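Local coordinates for protein ribulose bisphosphate carboxylase (Pyrococcus horikoshii, PDB 2D69) that probably catalyses the carboxylation of ribulose 1,5-bisphosphate to two molecules of 3-phosphoglycerate, as a magnesium-dependent form III Rubisco in an archaeal AMP degradation pathway, at residues E25-P39 with L75-P89. Sequence-based numbering, arbitrary orientation.
Sequences ELIVEYYFEPNGVSP and LEKHGEGYIAKIAYP. With SO4 (sulfate ion), chain G.
Y31 OH lies beside E80 and G81, in the turn between strands 71-78 and 81-88. It donates to E33 OE2 at 2.5 Å, on that oxygen's anti lone pair, and a water that accepts from E80 N donates to it. With CG anti to the backbone N (chi1 169°), the ring reaches the type II' turn from H78 to G81. H78 O meets its edge, Y31 CE2 to H78 O being 3.5 Å, and a sulfate oxygen sits over one face. A leucine in place of this tyrosine would probably leave E33 OE2 and the water without their hydroxyl partner and open a gap beside G81. G81 has no side chain; a CB there would clash with Y31 CZ and F32 O. G81 O accepts from both H78 N and K77 NZ.

On the other side of the sheet, P39 CB stands over the centre of the Y82 ring, 3.7 Å from its centroid. Y82 CB in turn lies over the F32 ring, 3.9 Å from that centroid. Y30 CD2 touches I86 CD1 at 3.7 Å.

Strands 26-34 and 81-88 pair antiparallel from L26-Y88 to F32-Y82, a central part of the N-terminal domain sheet. Y30, F32 and I86 pack on I46 of helix 39-49. Strand 115-124 flanks 26-34, and 71-78 flanks 81-88.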
# COMPACT_ATOMS: atom_id res chain seq x y z
N GLU A 25 -20.84 -8.48 -38.21
CA GLU A 25 -20.17 -9.78 -38.16
C GLU A 25 -18.69 -9.69 -38.54
O GLU A 25 -18.27 -8.80 -39.29
CB GLU A 25 -20.87 -10.82 -39.04
CG GLU A 25 -22.29 -11.11 -38.57
CD GLU A 25 -23.10 -11.88 -39.58
OE1 GLU A 25 -22.72 -13.02 -39.88
OE2 GLU A 25 -24.13 -11.37 -40.06
N LEU A 26 -17.89 -10.57 -37.93
CA LEU A 26 -16.48 -10.63 -38.22
C LEU A 26 -16.25 -11.66 -39.31
O LEU A 26 -16.81 -12.77 -39.30
CB LEU A 26 -15.69 -10.96 -36.96
CG LEU A 26 -14.17 -10.89 -37.09
CD1 LEU A 26 -13.62 -10.31 -35.79
CD2 LEU A 26 -13.54 -12.23 -37.28
N ILE A 27 -15.42 -11.27 -40.25
CA ILE A 27 -15.11 -12.09 -41.41
C ILE A 27 -13.66 -12.52 -41.42
O ILE A 27 -12.75 -11.73 -41.20
CB ILE A 27 -15.44 -11.30 -42.68
CG1 ILE A 27 -16.94 -10.96 -42.68
CG2 ILE A 27 -15.10 -12.13 -43.92
CD1 ILE A 27 -17.22 -9.76 -43.47
N VAL A 28 -13.44 -13.80 -41.67
CA VAL A 28 -12.09 -14.31 -41.82
C VAL A 28 -11.98 -14.98 -43.20
O VAL A 28 -12.89 -15.68 -43.64
CB VAL A 28 -11.76 -15.31 -40.70
CG1 VAL A 28 -10.38 -15.87 -40.89
CG2 VAL A 28 -11.93 -14.66 -39.35
N GLU A 29 -10.87 -14.71 -43.88
CA GLU A 29 -10.59 -15.29 -45.16
C GLU A 29 -9.50 -16.33 -44.99
O GLU A 29 -8.44 -16.04 -44.43
CB GLU A 29 -10.18 -14.22 -46.17
CG GLU A 29 -11.04 -12.97 -46.16
CD GLU A 29 -10.72 -11.99 -47.28
OE1 GLU A 29 -10.52 -10.80 -47.00
OE2 GLU A 29 -10.69 -12.43 -48.44
N TYR A 30 -9.76 -17.54 -45.49
CA TYR A 30 -8.83 -18.64 -45.47
C TYR A 30 -8.53 -19.17 -46.88
O TYR A 30 -9.42 -19.28 -47.74
CB TYR A 30 -9.41 -19.81 -44.65
CG TYR A 30 -9.67 -19.57 -43.16
CD1 TYR A 30 -8.65 -19.74 -42.21
CD2 TYR A 30 -10.94 -19.20 -42.70
CE1 TYR A 30 -8.87 -19.51 -40.85
CE2 TYR A 30 -11.19 -18.98 -41.32
CZ TYR A 30 -10.15 -19.16 -40.41
OH TYR A 30 -10.37 -18.99 -39.05
N TYR A 31 -7.28 -19.54 -47.10
CA TYR A 31 -6.93 -20.44 -48.21
C TYR A 31 -6.84 -21.88 -47.68
O TYR A 31 -6.30 -22.11 -46.61
CB TYR A 31 -5.55 -20.06 -48.78
CG TYR A 31 -4.99 -21.09 -49.75
CD1 TYR A 31 -4.09 -22.06 -49.33
CD2 TYR A 31 -5.41 -21.13 -51.06
CE1 TYR A 31 -3.60 -23.05 -50.23
CE2 TYR A 31 -4.92 -22.09 -51.97
CZ TYR A 31 -4.01 -23.06 -51.55
OH TYR A 31 -3.53 -24.02 -52.42
N PHE A 32 -7.29 -22.87 -48.43
CA PHE A 32 -7.10 -24.23 -47.96
C PHE A 32 -7.05 -25.23 -49.10
O PHE A 32 -7.38 -24.89 -50.21
CB PHE A 32 -8.20 -24.63 -46.93
CG PHE A 32 -9.56 -24.82 -47.54
CD1 PHE A 32 -10.42 -23.75 -47.65
CD2 PHE A 32 -9.97 -26.06 -48.03
CE1 PHE A 32 -11.68 -23.91 -48.25
CE2 PHE A 32 -11.21 -26.21 -48.62
CZ PHE A 32 -12.07 -25.13 -48.72
N GLU A 33 -6.59 -26.44 -48.80
CA GLU A 33 -6.62 -27.57 -49.72
C GLU A 33 -7.24 -28.75 -48.94
O GLU A 33 -6.74 -29.08 -47.87
CB GLU A 33 -5.18 -27.91 -50.18
CG GLU A 33 -4.42 -26.70 -50.76
CD GLU A 33 -2.94 -26.95 -51.00
OE1 GLU A 33 -2.45 -28.07 -50.68
OE2 GLU A 33 -2.25 -26.00 -51.49
N PRO A 34 -8.34 -29.35 -49.42
CA PRO A 34 -8.96 -30.47 -48.69
C PRO A 34 -8.13 -31.73 -48.80
O PRO A 34 -7.37 -31.88 -49.75
CB PRO A 34 -10.29 -30.68 -49.41
CG PRO A 34 -10.06 -30.18 -50.77
CD PRO A 34 -9.08 -29.02 -50.64
N ASN A 35 -8.25 -32.61 -47.83
CA ASN A 35 -7.58 -33.89 -47.87
C ASN A 35 -8.59 -34.99 -47.65
O ASN A 35 -8.94 -35.28 -46.53
CB ASN A 35 -6.45 -33.97 -46.83
CG ASN A 35 -5.84 -35.36 -46.77
OD1 ASN A 35 -5.70 -35.95 -45.71
ND2 ASN A 35 -5.52 -35.92 -47.93
N GLY A 36 -9.07 -35.59 -48.72
CA GLY A 36 -10.00 -36.70 -48.58
C GLY A 36 -11.45 -36.31 -48.35
O GLY A 36 -12.31 -37.22 -48.25
N VAL A 37 -11.73 -34.98 -48.31
CA VAL A 37 -13.10 -34.44 -48.22
C VAL A 37 -13.39 -33.33 -49.25
O VAL A 37 -12.48 -32.72 -49.79
CB VAL A 37 -13.40 -33.90 -46.84
CG1 VAL A 37 -13.14 -34.95 -45.80
CG2 VAL A 37 -12.59 -32.60 -46.54
N SER A 38 -14.67 -33.10 -49.53
CA SER A 38 -15.10 -32.11 -50.54
C SER A 38 -14.67 -30.74 -50.10
O SER A 38 -14.45 -30.53 -48.92
CB SER A 38 -16.63 -32.14 -50.75
OG SER A 38 -17.30 -31.57 -49.65
N PRO A 39 -14.52 -29.78 -51.01
CA PRO A 39 -14.14 -28.42 -50.57
C PRO A 39 -15.17 -27.79 -49.59
O PRO A 39 -14.79 -27.13 -48.62
CB PRO A 39 -14.04 -27.62 -51.88
CG PRO A 39 -14.09 -28.70 -53.05
CD PRO A 39 -14.64 -29.93 -52.47
N LEU A 75 -16.99 -19.35 -51.30
CA LEU A 75 -16.12 -20.49 -51.52
C LEU A 75 -15.80 -20.64 -53.00
O LEU A 75 -16.68 -20.93 -53.78
CB LEU A 75 -16.77 -21.78 -51.02
CG LEU A 75 -15.95 -23.04 -51.29
CD1 LEU A 75 -14.59 -22.89 -50.59
CD2 LEU A 75 -16.64 -24.32 -50.83
N GLU A 76 -14.54 -20.44 -53.39
CA GLU A 76 -14.15 -20.50 -54.80
C GLU A 76 -12.76 -21.08 -54.95
O GLU A 76 -11.92 -20.95 -54.09
CB GLU A 76 -14.18 -19.12 -55.48
CG GLU A 76 -15.48 -18.32 -55.32
CD GLU A 76 -16.64 -18.82 -56.16
OE1 GLU A 76 -16.50 -19.82 -56.92
OE2 GLU A 76 -17.72 -18.21 -56.06
N LYS A 77 -12.54 -21.71 -56.10
CA LYS A 77 -11.24 -22.25 -56.43
C LYS A 77 -10.20 -21.11 -56.47
O LYS A 77 -10.53 -20.00 -56.83
CB LYS A 77 -11.36 -23.02 -57.75
CG LYS A 77 -10.19 -23.94 -58.03
CD LYS A 77 -10.53 -25.37 -58.54
CE LYS A 77 -9.38 -26.38 -58.10
NZ LYS A 77 -8.47 -25.93 -56.89
N HIS A 78 -8.97 -21.39 -56.03
CA HIS A 78 -7.85 -20.45 -56.07
C HIS A 78 -6.55 -21.24 -56.19
O HIS A 78 -6.12 -21.84 -55.22
CB HIS A 78 -7.77 -19.58 -54.79
CG HIS A 78 -6.67 -18.56 -54.83
ND1 HIS A 78 -6.85 -17.28 -55.33
CD2 HIS A 78 -5.38 -18.63 -54.45
CE1 HIS A 78 -5.71 -16.62 -55.27
NE2 HIS A 78 -4.80 -17.41 -54.74
N GLY A 79 -5.95 -21.25 -57.39
CA GLY A 79 -4.73 -21.99 -57.62
C GLY A 79 -4.92 -23.47 -57.41
O GLY A 79 -5.83 -24.07 -57.97
N GLU A 80 -4.10 -24.08 -56.57
CA GLU A 80 -4.27 -25.53 -56.28
C GLU A 80 -5.23 -25.79 -55.09
O GLU A 80 -5.43 -26.94 -54.68
CB GLU A 80 -2.91 -26.20 -56.03
CG GLU A 80 -2.38 -26.95 -57.27
CD GLU A 80 -0.92 -27.36 -57.15
OE1 GLU A 80 -0.23 -26.91 -56.19
OE2 GLU A 80 -0.47 -28.15 -58.02
N GLY A 81 -5.82 -24.72 -54.56
CA GLY A 81 -6.83 -24.87 -53.54
C GLY A 81 -8.10 -24.05 -53.73
O GLY A 81 -8.71 -23.99 -54.83
N TYR A 82 -8.49 -23.44 -52.61
CA TYR A 82 -9.77 -22.77 -52.44
C TYR A 82 -9.61 -21.60 -51.47
O TYR A 82 -8.79 -21.67 -50.55
CB TYR A 82 -10.80 -23.74 -51.85
CG TYR A 82 -11.06 -24.89 -52.78
CD1 TYR A 82 -12.03 -24.80 -53.77
CD2 TYR A 82 -10.29 -26.03 -52.71
CE1 TYR A 82 -12.26 -25.86 -54.66
CE2 TYR A 82 -10.49 -27.11 -53.61
CZ TYR A 82 -11.47 -27.02 -54.58
OH TYR A 82 -11.64 -28.09 -55.44
N ILE A 83 -10.36 -20.54 -51.69
CA ILE A 83 -10.52 -19.52 -50.66
C ILE A 83 -11.92 -19.65 -50.11
O ILE A 83 -12.87 -19.92 -50.89
CB ILE A 83 -10.19 -18.13 -51.21
CG1 ILE A 83 -8.66 -17.99 -51.34
CG2 ILE A 83 -10.74 -17.03 -50.32
CD1 ILE A 83 -8.15 -16.65 -52.00
N ALA A 84 -12.04 -19.65 -48.78
CA ALA A 84 -13.32 -19.45 -48.10
C ALA A 84 -13.30 -18.15 -47.31
O ALA A 84 -12.28 -17.79 -46.75
CB ALA A 84 -13.61 -20.59 -47.17
N LYS A 85 -14.43 -17.45 -47.29
CA LYS A 85 -14.64 -16.36 -46.37
C LYS A 85 -15.72 -16.83 -45.44
O LYS A 85 -16.72 -17.42 -45.86
CB LYS A 85 -15.07 -15.09 -47.09
CG LYS A 85 -14.21 -14.72 -48.26
CD LYS A 85 -14.62 -13.35 -48.81
CE LYS A 85 -13.93 -13.03 -50.15
NZ LYS A 85 -14.57 -11.89 -50.87
N ILE A 86 -15.51 -16.59 -44.16
CA ILE A 86 -16.38 -17.11 -43.12
C ILE A 86 -16.80 -15.96 -42.21
O ILE A 86 -15.98 -15.07 -41.92
CB ILE A 86 -15.69 -18.22 -42.31
CG1 ILE A 86 -15.21 -19.36 -43.25
CG2 ILE A 86 -16.66 -18.77 -41.25
CD1 ILE A 86 -14.38 -20.50 -42.52
N ALA A 87 -18.07 -15.97 -41.85
CA ALA A 87 -18.66 -14.92 -41.03
C ALA A 87 -18.95 -15.42 -39.62
O ALA A 87 -19.50 -16.49 -39.45
CB ALA A 87 -19.94 -14.42 -41.67
N TYR A 88 -18.61 -14.57 -38.65
CA TYR A 88 -18.63 -14.85 -37.21
C TYR A 88 -19.43 -13.81 -36.46
O TYR A 88 -19.08 -12.63 -36.48
CB TYR A 88 -17.19 -14.83 -36.63
CG TYR A 88 -16.31 -15.94 -37.21
CD1 TYR A 88 -16.11 -17.12 -36.54
CD2 TYR A 88 -15.69 -15.77 -38.46
CE1 TYR A 88 -15.32 -18.11 -37.06
CE2 TYR A 88 -14.87 -16.72 -38.97
CZ TYR A 88 -14.69 -17.91 -38.29
OH TYR A 88 -13.91 -18.86 -38.86
N PRO A 89 -20.48 -14.23 -35.76
CA PRO A 89 -21.20 -13.36 -34.85
C PRO A 89 -20.37 -13.04 -33.61
O PRO A 89 -19.56 -13.87 -33.14
CB PRO A 89 -22.45 -14.16 -34.50
CG PRO A 89 -22.01 -15.53 -34.59
CD PRO A 89 -21.03 -15.60 -35.74
S SO4 G . -2.05 -18.33 -51.54
O1 SO4 G . -0.83 -19.02 -51.96
O2 SO4 G . -3.18 -19.23 -51.66
O3 SO4 G . -1.91 -17.90 -50.14
O4 SO4 G . -2.28 -17.20 -52.44
O HOH W 1 -2.16 -22.80 -54.29